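Local coordinates for glycoside Hydrolase Family 43_12 (Metagenome, PDB 7JVH), which probably hydrolyses glycosidic bonds in plant cell-wall xylan or its arabinose branches, at residues A[480-484]-A[507-511]; A[456-461]-A[473-477]; A[404-408]-A[431-435]; A[443-449]-A[515-521]. All coordinates share one frame; numbering follows the deposited sequence.

Contact 1 (A[480-484]-A[507-511]); sequences KEQVL and PIGKL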
loop_
_atom_site.group_PDB
_atom_site.type_symbol
_atom_site.label_atom_id
_atom_site.label_comp_id
_atom_site.label_asym_id
_atom_site.label_seq_id
_atom_site.Cartn_x
_atom_site.Cartn_y
_atom_site.Cartn_z
ATOM N N LYS A 480 35.857 -10.813 -20.041
ATOM C CA LYS A 480 34.887 -10.878 -21.132
ATOM C C LYS A 480 34.014 -12.092 -20.840
ATOM O O LYS A 480 33.811 -12.976 -21.686
ATOM C CB LYS A 480 35.566 -10.968 -22.513
ATOM C CG LYS A 480 34.583 -10.915 -23.703
ATOM C CD LYS A 480 33.594 -9.750 -23.608
ATOM C CE LYS A 480 32.594 -9.777 -24.749
ATOM N NZ LYS A 480 31.551 -10.803 -24.506
ATOM N N GLU A 481 33.513 -12.120 -19.604
ATOM C CA GLU A 481 32.690 -13.185 -19.082
ATOM C C GLU A 481 31.665 -12.629 -18.097
ATOM O O GLU A 481 31.951 -11.713 -17.326
ATOM C CB GLU A 481 33.561 -14.233 -18.392
ATOM C CG GLU A 481 34.108 -15.291 -19.349
ATOM C CD GLU A 481 34.481 -16.581 -18.637
ATOM O OE1 GLU A 481 33.754 -16.926 -17.649
ATOM O OE2 GLU A 481 35.482 -17.234 -19.067
ATOM N N GLN A 482 30.469 -13.226 -18.119
ATOM C CA GLN A 482 29.412 -12.902 -17.181
ATOM C C GLN A 482 29.410 -13.844 -15.991
ATOM O O GLN A 482 29.794 -14.999 -16.102
ATOM C CB GLN A 482 28.053 -12.846 -17.876
ATOM C CG GLN A 482 27.840 -11.588 -18.705
ATOM C CD GLN A 482 28.756 -11.525 -19.893
ATOM O OE1 GLN A 482 28.901 -12.512 -20.577
ATOM N NE2 GLN A 482 29.375 -10.389 -20.139
ATOM N N VAL A 483 28.955 -13.318 -14.848
ATOM C CA VAL A 483 28.866 -14.041 -13.589
ATOM C C VAL A 483 27.503 -13.738 -12.975
ATOM O O VAL A 483 26.878 -12.744 -13.314
ATOM C CB VAL A 483 29.976 -13.611 -12.621
ATOM C CG1 VAL A 483 31.325 -13.950 -13.195
ATOM C CG2 VAL A 483 29.869 -12.112 -12.322
ATOM N N LEU A 484 27.047 -14.609 -12.076
ATOM C CA LEU A 484 25.860 -14.349 -11.300
ATOM C C LEU A 484 26.247 -14.147 -9.854
ATOM O O LEU A 484 27.003 -14.936 -9.294
ATOM C CB LEU A 484 24.823 -15.481 -11.422
ATOM C CG LEU A 484 23.894 -15.513 -12.620
ATOM C CD1 LEU A 484 23.033 -16.765 -12.523
ATOM C CD2 LEU A 484 23.035 -14.259 -12.702
ATOM N N PRO A 507 30.044 -18.442 -12.061
ATOM C CA PRO A 507 30.232 -18.009 -13.446
ATOM C C PRO A 507 29.236 -18.687 -14.373
ATOM O O PRO A 507 28.751 -19.765 -14.059
ATOM C CB PRO A 507 31.655 -18.461 -13.760
ATOM C CG PRO A 507 31.931 -19.573 -12.812
ATOM C CD PRO A 507 31.087 -19.371 -11.596
ATOM N N ILE A 508 28.927 -18.047 -15.506
ATOM C CA ILE A 508 27.989 -18.596 -16.491
ATOM C C ILE A 508 28.521 -18.475 -17.934
ATOM O O ILE A 508 27.744 -18.534 -18.898
ATOM C CB ILE A 508 26.612 -17.906 -16.371
ATOM C CG1 ILE A 508 26.730 -16.391 -16.560
ATOM C CG2 ILE A 508 26.013 -18.169 -15.003
ATOM C CD1 ILE A 508 25.407 -15.707 -16.747
ATOM N N GLY A 509 29.844 -18.325 -18.065
ATOM C CA GLY A 509 30.510 -18.125 -19.329
ATOM C C GLY A 509 30.090 -16.820 -19.980
ATOM O O GLY A 509 29.629 -15.861 -19.323
ATOM N N LYS A 510 30.200 -16.820 -21.310
ATOM C CA LYS A 510 29.897 -15.676 -22.153
ATOM C C LYS A 510 28.448 -15.682 -22.598
ATOM O O LYS A 510 28.088 -16.336 -23.572
ATOM C CB LYS A 510 30.788 -15.715 -23.388
ATOM C CG LYS A 510 32.264 -15.618 -23.096
ATOM C CD LYS A 510 33.001 -15.053 -24.308
ATOM C CE LYS A 510 34.496 -15.004 -24.097
ATOM N NZ LYS A 510 35.135 -13.929 -24.916
ATOM N N LEU A 511 27.609 -14.955 -21.867
ATOM C CA LEU A 511 26.179 -14.914 -22.123
ATOM C C LEU A 511 25.863 -14.494 -23.570
ATOM O O LEU A 511 25.989 -13.326 -23.923
ATOM C CB LEU A 511 25.485 -14.003 -21.110
ATOM C CG LEU A 511 24.022 -14.308 -20.840
ATOM C CD1 LEU A 511 23.848 -15.683 -20.217
ATOM C CD2 LEU A 511 23.451 -13.228 -19.923
#
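Gln482 is gripped by the 507-511 segment at three points, and this is the tight part of the contact. Its N donates to Gly509 O over 3.0 Å, and Ile508 N returns a bond to Gln482 O at 3.2 Å. A bend at chi2 (67°) turns the amide so that OE1 receives Leu511 N over 3.0 Å, while NE2 makes a weak bond to Thr477; both ends of this buried amide are therefore engaged. Next to it, Leu484 CD1 meets Ile508 CG2 at 4.1 Å, the two side chains crossing near a right angle, and Tyr530 touches both. In the concanavalin A-like sandwich of the C-terminal domain, strands 482-489 and 501-507 are neighbours in the six-stranded sheet. Val483 and Pro507 form a non-hydrogen-bonded antiparallel pair, their CA atoms 4.2 Å apart; the chain then leaves as a loop leading to strand 515-522 of the other sheet. The solvent side is looser. Lys510 stretches out until its CE is 3.2 Å from Lys480 O, beside the poorly ordered Lys480 side chain. Glu481 OE2 stays 6.7 Å from Lys510 NZ, too far for a salt bridge.

Contact 2 (A[456-461]-A[473-477]); sequences AQKAGL and LTVQT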
loop_
_atom_site.group_PDB
_atom_site.type_symbol
_atom_site.label_atom_id
_atom_site.label_comp_id
_atom_site.label_asym_id
_atom_site.label_seq_id
_atom_site.Cartn_x
_atom_site.Cartn_y
_atom_site.Cartn_z
ATOM N N ALA A 456 28.112 -3.755 -19.831
ATOM C CA ALA A 456 28.800 -4.492 -18.773
ATOM C C ALA A 456 28.305 -4.261 -17.342
ATOM O O ALA A 456 28.910 -4.740 -16.372
ATOM C CB ALA A 456 30.297 -4.259 -18.865
ATOM N N GLN A 457 27.156 -3.586 -17.218
ATOM C CA GLN A 457 26.587 -3.210 -15.908
ATOM C C GLN A 457 25.970 -4.411 -15.172
ATOM O O GLN A 457 26.218 -5.541 -15.541
ATOM C CB GLN A 457 25.609 -2.052 -16.109
ATOM C CG GLN A 457 26.282 -0.837 -16.724
ATOM C CD GLN A 457 25.357 0.319 -17.013
ATOM O OE1 GLN A 457 24.155 0.160 -17.185
ATOM N NE2 GLN A 457 25.935 1.500 -17.091
ATOM N N LYS A 458 25.184 -4.161 -14.126
ATOM C CA LYS A 458 24.502 -5.201 -13.371
ATOM C C LYS A 458 23.004 -5.181 -13.677
ATOM O O LYS A 458 22.394 -4.123 -13.712
ATOM C CB LYS A 458 24.709 -4.990 -11.868
ATOM C CG LYS A 458 26.126 -4.647 -11.457
ATOM C CD LYS A 458 26.216 -4.605 -9.934
ATOM C CE LYS A 458 27.642 -4.350 -9.463
ATOM N NZ LYS A 458 27.693 -4.307 -7.983
ATOM N N ALA A 459 22.426 -6.366 -13.875
ATOM C CA ALA A 459 21.010 -6.513 -14.194
ATOM C C ALA A 459 20.484 -7.792 -13.573
ATOM O O ALA A 459 21.113 -8.851 -13.698
ATOM C CB ALA A 459 20.804 -6.550 -15.699
ATOM N N GLY A 460 19.345 -7.692 -12.877
ATOM C CA GLY A 460 18.814 -8.824 -12.162
ATOM C C GLY A 460 17.478 -8.674 -11.478
ATOM O O GLY A 460 16.646 -7.867 -11.876
ATOM N N LEU A 461 17.292 -9.489 -10.438
ATOM C CA LEU A 461 16.018 -9.720 -9.786
ATOM C C LEU A 461 16.167 -9.369 -8.322
ATOM O O LEU A 461 17.150 -9.754 -7.695
ATOM C CB LEU A 461 15.636 -11.210 -9.948
ATOM C CG LEU A 461 14.474 -11.753 -9.127
ATOM C CD1 LEU A 461 13.141 -11.226 -9.640
ATOM C CD2 LEU A 461 14.523 -13.265 -9.159
ATOM N N LEU A 473 19.863 -10.692 -6.930
ATOM C CA LEU A 473 20.577 -11.614 -7.805
ATOM C C LEU A 473 20.773 -10.911 -9.132
ATOM O O LEU A 473 19.810 -10.544 -9.787
ATOM C CB LEU A 473 19.767 -12.889 -8.016
ATOM C CG LEU A 473 20.342 -13.958 -8.968
ATOM C CD1 LEU A 473 21.557 -14.660 -8.362
ATOM C CD2 LEU A 473 19.281 -14.988 -9.330
ATOM N N THR A 474 22.033 -10.711 -9.520
ATOM C CA THR A 474 22.391 -9.952 -10.709
ATOM C C THR A 474 23.411 -10.714 -11.564
ATOM O O THR A 474 24.319 -11.377 -11.035
ATOM C CB THR A 474 23.001 -8.578 -10.336
ATOM O OG1 THR A 474 24.110 -8.780 -9.457
ATOM C CG2 THR A 474 22.004 -7.684 -9.628
ATOM N N VAL A 475 23.245 -10.613 -12.890
ATOM C CA VAL A 475 24.280 -10.939 -13.848
ATOM C C VAL A 475 25.203 -9.744 -13.864
ATOM O O VAL A 475 24.745 -8.614 -13.905
ATOM C CB VAL A 475 23.717 -11.192 -15.275
ATOM C CG1 VAL A 475 24.812 -11.454 -16.304
ATOM C CG2 VAL A 475 22.719 -12.329 -15.253
ATOM N N GLN A 476 26.512 -10.013 -13.830
ATOM C CA GLN A 476 27.556 -8.998 -13.905
ATOM C C GLN A 476 28.630 -9.483 -14.874
ATOM O O GLN A 476 28.536 -10.585 -15.373
ATOM C CB GLN A 476 28.141 -8.753 -12.518
ATOM C CG GLN A 476 27.105 -8.269 -11.515
ATOM C CD GLN A 476 27.678 -8.010 -10.138
ATOM O OE1 GLN A 476 28.858 -7.734 -9.989
ATOM N NE2 GLN A 476 26.840 -8.115 -9.122
ATOM N N THR A 477 29.631 -8.634 -15.131
ATOM C CA THR A 477 30.743 -8.949 -16.027
ATOM C C THR A 477 32.068 -8.870 -15.275
ATOM O O THR A 477 32.264 -7.995 -14.440
ATOM C CB THR A 477 30.824 -7.988 -17.234
ATOM O OG1 THR A 477 29.534 -7.848 -17.855
ATOM C CG2 THR A 477 31.829 -8.490 -18.272
HETATM O O HOH W 1 28.232 -6.681 -6.707
#
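Lys458 and Gln476 lie against each other on one face of a beta hairpin, strands 458-464 and 469-477, in the six-stranded sheet of the concanavalin A-like domain. Both chains run extended beyond CG and cross at a slant, with Lys458 CG 3.8 Å from Gln476 CG. The outer methylenes of Lys458 pass over one face of the Gln476 amide, CE coming within 3.6 Å of OE1. Within its own plane that amide points Gln476 NE2 at Thr474 OG1, a nearly straight bond of 2.8 Å (176°). Gln476 NE2 also donates to a water, 3.1 Å away, which accepts from Lys458 NZ too. An alanine at Gln476 removes the amide, and is likely to leave Thr474 OG1 without this donor and the aliphatic part of Lys458 without a surface to rest on. The opposite face carries Ala459, Leu461, Leu473 and Val475, directed at strands 442-451 and 515-522; paired backbone bonds link Ala459 with Val475 and Leu461 with Leu473. At the open end, Thr477 OG1 bonds to Tyr451 OH. Gly460 faces Thr474 with only 4.0 Å between their CA atoms, and Gly460 CA-H contacts Leu473 O at 3.1 Å, where a CB would collide.

Contact 3 (A[404-408]-A[431-435]); sequences KENFI and ISALF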
loop_
_atom_site.group_PDB
_atom_site.type_symbol
_atom_site.label_atom_id
_atom_site.label_comp_id
_atom_site.label_asym_id
_atom_site.label_seq_id
_atom_site.Cartn_x
_atom_site.Cartn_y
_atom_site.Cartn_z
ATOM N N LYS A 404 9.696 5.910 -13.003
ATOM C CA LYS A 404 10.268 4.890 -13.880
ATOM C C LYS A 404 10.684 5.459 -15.232
ATOM O O LYS A 404 11.579 4.920 -15.897
ATOM C CB LYS A 404 9.271 3.744 -14.089
ATOM C CG LYS A 404 8.040 4.126 -14.882
ATOM C CD LYS A 404 6.958 3.064 -14.811
ATOM C CE LYS A 404 5.755 3.437 -15.640
ATOM N NZ LYS A 404 4.846 4.211 -14.775
ATOM N N GLU A 405 10.025 6.559 -15.620
ATOM C CA GLU A 405 10.310 7.282 -16.864
ATOM C C GLU A 405 11.757 7.770 -16.961
ATOM O O GLU A 405 12.266 7.943 -18.062
ATOM C CB GLU A 405 9.359 8.467 -17.044
ATOM C CG GLU A 405 7.930 8.077 -17.404
ATOM C CD GLU A 405 7.163 7.479 -16.244
ATOM O OE1 GLU A 405 7.590 7.671 -15.066
ATOM O OE2 GLU A 405 6.140 6.798 -16.504
ATOM N N ASN A 406 12.410 7.976 -15.814
ATOM C CA ASN A 406 13.821 8.358 -15.766
ATOM C C ASN A 406 14.818 7.248 -16.118
ATOM O O ASN A 406 16.006 7.527 -16.253
ATOM C CB ASN A 406 14.186 8.902 -14.369
ATOM C CG ASN A 406 13.544 10.230 -14.064
ATOM O OD1 ASN A 406 13.022 10.906 -14.943
ATOM N ND2 ASN A 406 13.584 10.605 -12.801
ATOM N N PHE A 407 14.339 6.001 -16.223
ATOM C CA PHE A 407 15.207 4.860 -16.521
ATOM C C PHE A 407 14.616 3.682 -17.298
ATOM O O PHE A 407 15.285 2.668 -17.435
ATOM C CB PHE A 407 15.833 4.335 -15.222
ATOM C CG PHE A 407 14.844 3.787 -14.232
ATOM C CD1 PHE A 407 14.508 2.443 -14.231
ATOM C CD2 PHE A 407 14.283 4.612 -13.271
ATOM C CE1 PHE A 407 13.601 1.941 -13.305
ATOM C CE2 PHE A 407 13.385 4.115 -12.342
ATOM C CZ PHE A 407 13.035 2.786 -12.362
ATOM N N ILE A 408 13.369 3.813 -17.774
ATOM C CA ILE A 408 12.700 2.767 -18.554
ATOM C C ILE A 408 12.246 3.301 -19.906
ATOM O O ILE A 408 11.777 4.431 -20.002
ATOM C CB ILE A 408 11.509 2.145 -17.770
ATOM C CG1 ILE A 408 11.933 0.825 -17.117
ATOM C CG2 ILE A 408 10.309 1.873 -18.665
ATOM C CD1 ILE A 408 11.286 0.520 -15.789
ATOM N N ILE A 431 16.328 4.533 -7.433
ATOM C CA ILE A 431 17.069 3.422 -8.042
ATOM C C ILE A 431 16.338 2.900 -9.284
ATOM O O ILE A 431 15.121 2.976 -9.365
ATOM C CB ILE A 431 17.344 2.269 -7.048
ATOM C CG1 ILE A 431 16.058 1.720 -6.439
ATOM C CG2 ILE A 431 18.260 2.744 -5.943
ATOM C CD1 ILE A 431 16.277 0.538 -5.519
ATOM N N SER A 432 17.109 2.408 -10.254
ATOM C CA SER A 432 16.586 1.940 -11.529
ATOM C C SER A 432 16.100 0.504 -11.380
ATOM O O SER A 432 16.796 -0.436 -11.733
ATOM C CB SER A 432 17.643 2.059 -12.629
ATOM O OG SER A 432 18.892 1.597 -12.161
ATOM N N ALA A 433 14.899 0.363 -10.827
ATOM C CA ALA A 433 14.243 -0.906 -10.589
ATOM C C ALA A 433 12.715 -0.724 -10.640
ATOM O O ALA A 433 12.193 0.289 -10.210
ATOM C CB ALA A 433 14.678 -1.470 -9.256
ATOM N N LEU A 434 12.016 -1.711 -11.212
ATOM C CA LEU A 434 10.559 -1.721 -11.291
ATOM C C LEU A 434 10.047 -2.866 -10.439
ATOM O O LEU A 434 10.561 -3.979 -10.531
ATOM C CB LEU A 434 10.073 -1.844 -12.734
ATOM C CG LEU A 434 8.672 -1.333 -13.041
ATOM C CD1 LEU A 434 8.525 0.132 -12.685
ATOM C CD2 LEU A 434 8.346 -1.566 -14.506
ATOM N N PHE A 435 9.041 -2.570 -9.596
ATOM C CA PHE A 435 8.641 -3.435 -8.508
ATOM C C PHE A 435 7.156 -3.773 -8.544
ATOM O O PHE A 435 6.315 -2.975 -8.973
ATOM C CB PHE A 435 8.948 -2.794 -7.159
ATOM C CG PHE A 435 10.408 -2.817 -6.784
ATOM C CD1 PHE A 435 11.055 -4.018 -6.518
ATOM C CD2 PHE A 435 11.133 -1.628 -6.674
ATOM C CE1 PHE A 435 12.382 -4.040 -6.167
ATOM C CE2 PHE A 435 12.469 -1.648 -6.321
ATOM C CZ PHE A 435 13.099 -2.847 -6.059
#
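Phe407 drives its ring against the backbone of Ile431, Ser432 and Ala433, and no hydrogen bond crosses between the segments. Phe407 CB starts 3.9 Å from Ser432 CB. With CG set between the backbone N and the carbonyl carbon (chi1 64°), the ring swings toward the 431-435 segment, Phe407 CG lying 3.7 Å from Ser432 CB and CD1 3.4 Å from Ser432 CA. Farther out, Phe407 CE1 comes within 3.2 Å of Ala433 N; on the other branch CE2 approaches Ile431 O at 3.6 Å. At the tip, Phe407 CZ rests 3.4 Å from Ala433 O. Ser432 CA sits over the centre of one face of the Phe407 ring, 3.5 Å from the centroid and 13° off the normal, a CH-pi contact. Lys404 O, which accepts Phe407 N, lies toward the rim of the opposite face. In the concanavalin A-like sandwich this joins the two sheets: strand 433-437 is outermost in the six-stranded sheet, whereas strand 408-410 belongs to the other. Ser432 is the centre of an inverse gamma turn, and its OG is held by bonds to Val565 O and Leu421 N. Beside the ring, Leu434 divides its branches: CD1 packs on CB and CD of Lys404, and Leu434 CD2 meets Ile408 CD1 at 3.8 Å.

Contact 4 (A[443-449]-A[515-521]); sequences YTAQTTL and ITLGVTT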
loop_
_atom_site.group_PDB
_atom_site.type_symbol
_atom_site.label_atom_id
_atom_site.label_comp_id
_atom_site.label_asym_id
_atom_site.label_seq_id
_atom_site.Cartn_x
_atom_site.Cartn_y
_atom_site.Cartn_z
ATOM N N TYR A 443 5.013 -17.375 -2.664
ATOM C CA TYR A 443 5.011 -17.002 -4.067
ATOM C C TYR A 443 6.263 -17.509 -4.787
ATOM O O TYR A 443 7.232 -17.956 -4.173
ATOM C CB TYR A 443 4.791 -15.480 -4.271
ATOM C CG TYR A 443 6.022 -14.610 -4.190
ATOM C CD1 TYR A 443 6.774 -14.323 -5.330
ATOM C CD2 TYR A 443 6.430 -14.048 -2.981
ATOM C CE1 TYR A 443 7.897 -13.527 -5.270
ATOM C CE2 TYR A 443 7.540 -13.226 -2.913
ATOM C CZ TYR A 443 8.272 -12.979 -4.056
ATOM O OH TYR A 443 9.403 -12.180 -3.974
ATOM N N THR A 444 6.178 -17.460 -6.113
ATOM C CA THR A 444 7.207 -17.884 -7.025
ATOM C C THR A 444 7.147 -16.871 -8.141
ATOM O O THR A 444 6.072 -16.546 -8.630
ATOM C CB THR A 444 6.953 -19.313 -7.580
ATOM O OG1 THR A 444 6.926 -20.245 -6.497
ATOM C CG2 THR A 444 8.036 -19.736 -8.562
ATOM N N ALA A 445 8.317 -16.351 -8.524
ATOM C CA ALA A 445 8.419 -15.344 -9.556
ATOM C C ALA A 445 9.652 -15.618 -10.374
ATOM O O ALA A 445 10.614 -16.219 -9.881
ATOM C CB ALA A 445 8.494 -13.964 -8.910
ATOM N N GLN A 446 9.618 -15.178 -11.632
ATOM C CA GLN A 446 10.790 -15.202 -12.479
ATOM C C GLN A 446 10.793 -14.067 -13.492
ATOM O O GLN A 446 9.745 -13.539 -13.849
ATOM C CB GLN A 446 10.867 -16.532 -13.210
ATOM C CG GLN A 446 9.581 -16.910 -13.913
ATOM C CD GLN A 446 9.818 -17.874 -15.040
ATOM O OE1 GLN A 446 9.558 -19.061 -14.911
ATOM N NE2 GLN A 446 10.312 -17.360 -16.156
ATOM N N THR A 447 11.990 -13.698 -13.948
ATOM C CA THR A 447 12.163 -12.690 -14.981
ATOM C C THR A 447 13.172 -13.198 -16.001
ATOM O O THR A 447 14.068 -13.973 -15.675
ATOM C CB THR A 447 12.606 -11.322 -14.382
ATOM O OG1 THR A 447 12.472 -10.304 -15.377
ATOM C CG2 THR A 447 14.054 -11.355 -13.871
ATOM N N THR A 448 13.001 -12.756 -17.245
ATOM C CA THR A 448 13.837 -13.150 -18.371
ATOM C C THR A 448 14.410 -11.883 -18.969
ATOM O O THR A 448 13.674 -10.932 -19.238
ATOM C CB THR A 448 13.025 -13.927 -19.428
ATOM O OG1 THR A 448 12.455 -15.073 -18.809
ATOM C CG2 THR A 448 13.894 -14.382 -20.571
ATOM N N LEU A 449 15.729 -11.878 -19.173
ATOM C CA LEU A 449 16.435 -10.669 -19.567
ATOM C C LEU A 449 17.514 -10.965 -20.588
ATOM O O LEU A 449 18.126 -12.029 -20.577
ATOM C CB LEU A 449 17.010 -9.904 -18.349
ATOM C CG LEU A 449 18.261 -10.437 -17.641
ATOM C CD1 LEU A 449 19.167 -9.338 -17.134
ATOM C CD2 LEU A 449 17.857 -11.348 -16.496
ATOM N N ILE A 515 18.672 -14.917 -20.384
ATOM C CA ILE A 515 18.747 -15.706 -19.160
ATOM C C ILE A 515 17.507 -15.434 -18.313
ATOM O O ILE A 515 16.972 -14.320 -18.333
ATOM C CB ILE A 515 20.043 -15.399 -18.371
ATOM C CG1 ILE A 515 20.194 -16.339 -17.167
ATOM C CG2 ILE A 515 20.088 -13.942 -17.912
ATOM C CD1 ILE A 515 21.526 -16.186 -16.460
ATOM N N THR A 516 17.047 -16.457 -17.589
ATOM C CA THR A 516 15.913 -16.309 -16.690
ATOM C C THR A 516 16.414 -16.412 -15.252
ATOM O O THR A 516 17.201 -17.317 -14.936
ATOM C CB THR A 516 14.788 -17.349 -16.985
ATOM O OG1 THR A 516 14.074 -16.954 -18.155
ATOM C CG2 THR A 516 13.798 -17.440 -15.842
ATOM N N LEU A 517 15.976 -15.472 -14.404
ATOM C CA LEU A 517 16.244 -15.525 -12.981
ATOM C C LEU A 517 14.932 -15.758 -12.254
ATOM O O LEU A 517 13.885 -15.272 -12.684
ATOM C CB LEU A 517 16.906 -14.224 -12.503
ATOM C CG LEU A 517 18.181 -13.792 -13.242
ATOM C CD1 LEU A 517 18.714 -12.507 -12.601
ATOM C CD2 LEU A 517 19.235 -14.900 -13.268
ATOM N N GLY A 518 14.994 -16.506 -11.150
ATOM C CA GLY A 518 13.814 -16.897 -10.411
ATOM C C GLY A 518 14.040 -16.859 -8.914
ATOM O O GLY A 518 15.184 -17.036 -8.454
ATOM N N VAL A 519 12.958 -16.596 -8.162
ATOM C CA VAL A 519 12.957 -16.693 -6.724
ATOM C C VAL A 519 11.636 -17.296 -6.300
ATOM O O VAL A 519 10.593 -17.036 -6.918
ATOM C CB VAL A 519 13.183 -15.291 -6.031
ATOM C CG1 VAL A 519 12.026 -14.336 -6.286
ATOM C CG2 VAL A 519 13.399 -15.439 -4.527
ATOM N N THR A 520 11.680 -18.120 -5.251
ATOM C CA THR A 520 10.496 -18.726 -4.669
ATOM C C THR A 520 10.609 -18.656 -3.153
ATOM O O THR A 520 11.688 -18.844 -2.599
ATOM C CB THR A 520 10.303 -20.200 -5.118
ATOM O OG1 THR A 520 9.109 -20.747 -4.535
ATOM C CG2 THR A 520 11.509 -21.076 -4.710
ATOM N N THR A 521 9.477 -18.390 -2.494
ATOM C CA THR A 521 9.405 -18.346 -1.044
ATOM C C THR A 521 8.257 -19.232 -0.562
ATOM O O THR A 521 7.143 -19.136 -1.060
ATOM C CB THR A 521 9.252 -16.889 -0.485
ATOM O OG1 THR A 521 9.028 -16.943 0.923
ATOM C CG2 THR A 521 8.081 -16.138 -1.131
#
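The Tyr443 ring meets Thr521 CG2 obliquely, with CD2 3.2 Å from that methyl, while Ala445 CB lies in plane at its edge. Val519 CG1 also approaches at a slant, 4.1 Å from Tyr443 OH, and the ring of Tyr35 meets this one with planes at about 40°. On the opposite side of the sheet the flat amide of Gln446 places NE2 3.5 Å from Thr516 CG2. The chi1 of Tyr443 (85°) puts CG between the backbone N and the carbonyl carbon, leaning the ring toward the partner strand. Replacing Tyr443 with an alanine takes away the ring that Tyr35 meets, and would probably open a gap beside Thr521 CG2 and Val519 CG1. The two strands are central members of the curved sheet of the concanavalin A-like sandwich, antiparallel at 162°, with seven successive residue pairs in register and backbone bonds at every second pair. Tyr443, Ala445, Thr447 and Leu449 face the six-stranded sheet; Leu449 CD2 packs 3.7 Å from Ile515 CG2, the two side chains lying side by side, and 4.1 Å from Leu517 CG. Thr447 OG1 is bonded to Asn32 O. Among the residues of the other face, Thr448 OG1 and Thr516 OG1 share a 2.6 Å hydrogen bond, and Thr444 OG1 lies 3.0 Å from Thr520 OG1 while bonding also to Glu38.

Overall arrangement
All four contacts lie in the C-terminal sandwich. Contacts 1 and 2 occupy adjacent strands of the six-stranded sheet and touch through the Val483 O to Gln476 N pair; contact 4 belongs to the facing sheet. Where contacts 1 and 2 meet contact 4, the packing is apolar: Ala459 CB comes within 3.5 Å of Leu449 CD1, and Leu484 CD2 within 3.9 Å of Leu517 CD2. Contact 3, also buried, reaches the same six-stranded sheet at its outermost strand but touches none of the others; it relies on a ring laid on backbone, and methyl packing, whereas contacts 2 and 4 have regular backbone ladders. Contact 1, farthest from the chain centre, is the most exposed, with lysines and a glutamate outside.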